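Local coordinates for protein FdhC (Acinetobacter nosocomialis, PDB 5KTC) that probably transfers a 3-hydroxybutanoyl group from coenzyme A to the amino group of a dTDP-linked dideoxy sugar, as a GNAT-type sugar N-acyltransferase, at residues L114-G119 / S128-M133. Sequence-based numbering, arbitrary orientation.
Sequences LVYEAG and SHFEVM. With FUH ([[(2~{R},3~{S},5~{R})-5-[5-methyl-2,4-bis(oxidanylidene)pyrimidin-1-yl]-3-oxidanyl-oxolan-2-yl]methoxy-oxidanyl-phosphoryl] [(2~{R},3~{R},4~{S},5~{R},6~{R})-6-methyl-3,5-bis(oxidanyl)-4-[[(3~{R})-3-oxidanylbutanoyl]amino]oxan-2-yl] hydrogen phosphate), chain C.
Y116 bridges from helix 107-122 to strand 127-133 with its hydroxyl and the CE1 edge of its ring. Its OH lies 3.5 Å from F130 CE1, approaching the phenyl ring obliquely, and the two side chains cross at about a right angle. Nearer the helix, S128 OG lies near the plane of the Y116 ring at its edge, 4.0 Å from Y116 CE1, and S128 CB is as close. Y116 carries CG anti to its carbonyl carbon (chi1 -64°), which fits this reach, although its first bond does not point at the strand. The distances indicate van der Waals contact, and the polar atoms are satisfied elsewhere: Y116 OH, its ring stacked on F162, accepts the indole N-H of W94, while S128 OG makes a weak bond to the F92 carbonyl. On the product side, F130 CD2 is 3.8 Å from the terminal methyl C4 of the ligand's hydroxybutanoyl group, so one phenyl ring touches both tyrosine and acyl chain. One residue on, the E131 carbonyl O accepts a bond from the ligand amide N1 (3.2 Å, N-H...O angle 151°), holding the product's amide N-H at the strand backbone. In this beta-alpha-beta unit of the GNAT fold, F130 and E131 line the acyl end of the product pocket, the helix packing beside them through Y116.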
ATOM      1  N   LEU A 114      -2.757  -5.044  -4.463  1.00 11.55           N
ATOM      2  CA  LEU A 114      -2.095  -4.479  -5.579  1.00 11.26           C
ATOM      3  C   LEU A 114      -0.677  -4.196  -5.177  1.00 11.40           C
ATOM      4  O   LEU A 114       0.234  -4.318  -5.999  1.00 11.87           O
ATOM      5  CB  LEU A 114      -2.804  -3.225  -6.043  1.00 12.05           C
ATOM      6  CG  LEU A 114      -4.152  -3.424  -6.775  1.00 12.78           C
ATOM      7  CD1 LEU A 114      -4.802  -2.063  -7.032  1.00 13.10           C
ATOM      8  CD2 LEU A 114      -3.992  -4.233  -8.057  1.00 12.53           C
ATOM      9  N   VAL A 115      -0.469  -3.809  -3.932  1.00 11.40           N
ATOM     10  CA  VAL A 115       0.954  -3.692  -3.438  1.00 11.73           C
ATOM     11  C   VAL A 115       1.730  -4.963  -3.653  1.00 11.51           C
ATOM     12  O   VAL A 115       2.880  -4.924  -4.129  1.00 10.94           O
ATOM     13  CB  VAL A 115       1.056  -3.263  -1.973  1.00 11.36           C
ATOM     14  CG1 VAL A 115       2.456  -3.560  -1.382  1.00 11.99           C
ATOM     15  CG2 VAL A 115       0.599  -1.819  -1.819  1.00 10.93           C
ATOM     16  N   TYR A 116       1.140  -6.084  -3.229  1.00 11.57           N
ATOM     17  CA  TYR A 116       1.824  -7.349  -3.381  1.00 11.64           C
ATOM     18  C   TYR A 116       1.987  -7.760  -4.855  1.00 12.53           C
ATOM     19  O   TYR A 116       2.993  -8.370  -5.187  1.00 13.79           O
ATOM     20  CB  TYR A 116       1.098  -8.445  -2.556  1.00 12.00           C
ATOM     21  CG  TYR A 116       1.134  -8.172  -1.076  1.00 11.95           C
ATOM     22  CD1 TYR A 116       2.348  -7.845  -0.426  1.00 12.54           C
ATOM     23  CD2 TYR A 116       0.015  -8.288  -0.274  1.00 13.15           C
ATOM     24  CE1 TYR A 116       2.421  -7.658   0.926  1.00 12.27           C
ATOM     25  CE2 TYR A 116       0.075  -8.035   1.079  1.00 12.86           C
ATOM     26  CZ  TYR A 116       1.284  -7.742   1.679  1.00 12.78           C
ATOM     27  OH  TYR A 116       1.398  -7.479   3.019  1.00 11.68           O
ATOM     28  N   GLU A 117       1.023  -7.452  -5.711  1.00 12.80           N
ATOM     29  CA  GLU A 117       1.142  -7.649  -7.185  0.50 13.11           C
ATOM     30  C   GLU A 117       2.410  -6.868  -7.658  1.00 13.10           C
ATOM     31  O   GLU A 117       3.281  -7.385  -8.366  1.00 12.79           O
ATOM     32  CB  GLU A 117      -0.187  -7.181  -7.889  0.50 14.04           C
ATOM     33  CG  GLU A 117      -0.641  -7.863  -9.196  0.50 15.40           C
ATOM     34  CD  GLU A 117      -1.940  -7.282  -9.834  0.50 16.25           C
ATOM     35  OE1 GLU A 117      -1.775  -6.637 -10.892  0.50 17.50           O
ATOM     36  OE2 GLU A 117      -3.113  -7.454  -9.343  0.50 14.49           O
ATOM     37  N   ALA A 118       2.507  -5.613  -7.233  1.00 13.82           N
ATOM     38  CA  ALA A 118       3.621  -4.766  -7.679  1.00 14.45           C
ATOM     39  C   ALA A 118       4.947  -5.314  -7.222  1.00 15.84           C
ATOM     40  O   ALA A 118       5.931  -5.439  -8.010  1.00 17.52           O
ATOM     41  CB  ALA A 118       3.428  -3.360  -7.202  1.00 14.95           C
ATOM     42  N   GLY A 119       5.009  -5.663  -5.944  1.00 14.80           N
ATOM     43  CA  GLY A 119       6.258  -6.076  -5.351  1.00 14.17           C
ATOM     44  C   GLY A 119       6.700  -7.432  -5.796  1.00 14.49           C
ATOM     45  O   GLY A 119       7.816  -7.596  -6.171  1.00 14.66           O
ATOM     46  N   SER A 128       8.212  -9.441   1.790  1.00 15.27           N
ATOM     47  CA  SER A 128       7.800  -8.081   2.078  1.00 13.83           C
ATOM     48  C   SER A 128       7.972  -7.916   3.571  1.00 12.90           C
ATOM     49  O   SER A 128       7.702  -8.836   4.286  1.00 12.27           O
ATOM     50  CB  SER A 128       6.364  -7.837   1.687  1.00 13.08           C
ATOM     51  OG  SER A 128       6.137  -6.461   1.820  1.00 13.27           O
ATOM     52  N   HIS A 129       8.489  -6.769   3.996  1.00 12.37           N
ATOM     53  CA  HIS A 129       8.587  -6.441   5.429  1.00 12.34           C
ATOM     54  C   HIS A 129       7.760  -5.199   5.693  1.00 11.67           C
ATOM     55  O   HIS A 129       7.732  -4.301   4.895  1.00 11.86           O
ATOM     56  CB  HIS A 129      10.038  -6.138   5.812  1.00 13.26           C
ATOM     57  CG  HIS A 129      10.991  -7.271   5.581  1.00 14.42           C
ATOM     58  ND1 HIS A 129      12.345  -7.114   5.781  1.00 16.28           N
ATOM     59  CD2 HIS A 129      10.823  -8.554   5.135  1.00 14.02           C
ATOM     60  CE1 HIS A 129      12.956  -8.261   5.516  1.00 15.99           C
ATOM     61  NE2 HIS A 129      12.066  -9.144   5.118  1.00 14.32           N
ATOM     62  N   PHE A 130       7.097  -5.135   6.860  1.00 12.34           N
ATOM     63  CA  PHE A 130       6.476  -3.879   7.302  1.00 11.13           C
ATOM     64  C   PHE A 130       6.218  -3.924   8.813  1.00 11.20           C
ATOM     65  O   PHE A 130       6.342  -4.964   9.456  1.00 11.27           O
ATOM     66  CB  PHE A 130       5.145  -3.607   6.554  1.00 10.72           C
ATOM     67  CG  PHE A 130       4.173  -4.729   6.655  1.00 11.18           C
ATOM     68  CD1 PHE A 130       4.210  -5.766   5.745  1.00 11.50           C
ATOM     69  CD2 PHE A 130       3.228  -4.793   7.715  1.00 12.72           C
ATOM     70  CE1 PHE A 130       3.300  -6.827   5.844  1.00 12.27           C
ATOM     71  CE2 PHE A 130       2.328  -5.851   7.819  1.00 12.51           C
ATOM     72  CZ  PHE A 130       2.365  -6.860   6.876  1.00 13.95           C
ATOM     73  N   GLU A 131       5.826  -2.775   9.365  1.00 12.93           N
ATOM     74  CA  GLU A 131       5.501  -2.680  10.778  1.00 12.84           C
ATOM     75  C   GLU A 131       4.204  -1.908  11.007  1.00 12.66           C
ATOM     76  O   GLU A 131       3.788  -1.139  10.147  1.00 12.05           O
ATOM     77  CB  GLU A 131       6.635  -2.004  11.530  1.00 13.56           C
ATOM     78  CG  GLU A 131       6.990  -0.601  11.152  1.00 14.45           C
ATOM     79  CD  GLU A 131       8.131  -0.429  10.194  1.00 15.46           C
ATOM     80  OE1 GLU A 131       8.148   0.562   9.458  1.00 17.98           O
ATOM     81  OE2 GLU A 131       9.037  -1.264  10.171  1.00 16.80           O
ATOM     82  N   VAL A 132       3.589  -2.127  12.173  1.00 12.76           N
ATOM     83  CA  VAL A 132       2.317  -1.535  12.537  1.00 13.78           C
ATOM     84  C   VAL A 132       2.416  -1.151  14.006  1.00 14.30           C
ATOM     85  O   VAL A 132       2.880  -1.959  14.823  1.00 12.47           O
ATOM     86  CB  VAL A 132       1.206  -2.548  12.391  1.00 14.17           C
ATOM     87  CG1 VAL A 132      -0.146  -1.987  12.770  1.00 16.00           C
ATOM     88  CG2 VAL A 132       1.181  -3.131  10.968  1.00 14.42           C
ATOM     89  N   MET A 133       2.045   0.070  14.351  1.00 13.71           N
ATOM     90  CA  MET A 133       2.138   0.481  15.760  1.00 15.30           C
ATOM     91  C   MET A 133       1.260  -0.319  16.666  1.00 15.03           C
ATOM     92  O   MET A 133       0.153  -0.624  16.341  1.00 16.33           O
ATOM     93  CB  MET A 133       1.826   1.967  15.945  1.00 16.24           C
ATOM     94  CG  MET A 133       3.011   2.866  15.555  1.00 17.49           C
ATOM     95  SD  MET A 133       2.785   4.584  16.099  1.00 17.99           S
ATOM     96  CE  MET A 133       3.189   4.487  17.862  1.00 17.39           C
TER
HETATM   97  O1  FUH C 202       1.929   1.894   6.711  1.00 12.43           O
HETATM   98  C1  FUH C 202       2.613   1.097   7.343  1.00 13.14           C
HETATM   99  C2  FUH C 202       2.562  -0.377   7.117  1.00 12.66           C
HETATM  100  C3  FUH C 202       1.257  -0.822   6.509  1.00 13.48           C
HETATM  101  O2  FUH C 202       0.285  -1.160   7.530  1.00 13.17           O
HETATM  102  C4  FUH C 202       1.450  -2.071   5.688  1.00 13.75           C
HETATM  103  N1  FUH C 202       3.532   1.513   8.304  1.00 13.50           N
HETATM  104  C5  FUH C 202       3.923   2.924   8.386  1.00 13.92           C
HETATM  105  C6  FUH C 202       3.932   3.420   9.844  1.00 15.28           C
HETATM  106  O3  FUH C 202       4.766   2.601  10.545  1.00 18.96           O
HETATM  107  C7  FUH C 202       4.516   4.804  10.012  1.00 15.92           C
HETATM  108  C8  FUH C 202       4.805   5.207  11.478  1.00 17.19           C
HETATM  109  O4  FUH C 202       5.767   4.911   9.310  1.00 15.76           O
HETATM  110  C9  FUH C 202       5.305   3.099   7.782  1.00 13.56           C
HETATM  111  O5  FUH C 202       5.309   2.849   6.368  1.00 13.47           O
HETATM  112  C10 FUH C 202       5.745   4.499   7.932  1.00 14.50           C
HETATM  113  O6  FUH C 202       4.836   5.307   7.199  1.00 13.15           O
HETATM  114  P1  FUH C 202       5.134   6.814   6.875  1.00 12.94           P
HETATM  115  O7  FUH C 202       4.804   7.717   8.006  1.00 12.74           O
HETATM  116  O8  FUH C 202       4.249   7.100   5.662  1.00 13.19           O
HETATM  117  O9  FUH C 202       6.587   6.994   6.254  1.00 15.52           O
HETATM  118  P2  FUH C 202       8.029   7.150   6.931  1.00 14.82           P
HETATM  119  O10 FUH C 202       8.923   6.154   6.277  1.00 15.82           O
HETATM  120  O11 FUH C 202       7.837   6.933   8.426  1.00 16.61           O
HETATM  121  O12 FUH C 202       8.338   8.629   6.505  1.00 15.70           O
HETATM  122  C11 FUH C 202       9.694   9.079   6.426  1.00 17.17           C
HETATM  123  C12 FUH C 202       9.710  10.563   6.692  1.00 17.01           C
HETATM  124  C13 FUH C 202       8.866  10.986   7.913  1.00 19.62           C
HETATM  125  O13 FUH C 202       9.450  12.101   8.609  1.00 19.23           O
HETATM  126  C14 FUH C 202       7.560  11.502   7.324  1.00 17.73           C
HETATM  127  C15 FUH C 202       8.035  12.058   6.004  1.00 17.28           C
HETATM  128  O14 FUH C 202       9.167  11.263   5.568  1.00 16.92           O
HETATM  129  N2  FUH C 202       7.099  11.948   4.864  1.00 17.84           N
HETATM  130  C16 FUH C 202       6.739  10.733   4.364  1.00 18.06           C
HETATM  131  C17 FUH C 202       5.907  10.654   3.246  1.00 18.27           C
HETATM  132  C18 FUH C 202       5.494   9.328   2.644  1.00 18.23           C
HETATM  133  C19 FUH C 202       5.437  11.885   2.694  1.00 17.14           C
HETATM  134  O15 FUH C 202       4.703  11.859   1.623  1.00 15.24           O
HETATM  135  N3  FUH C 202       5.806  13.067   3.206  1.00 15.91           N
HETATM  136  C20 FUH C 202       6.654  13.082   4.241  1.00 17.78           C
HETATM  137  O16 FUH C 202       6.993  14.250   4.758  1.00 17.96           O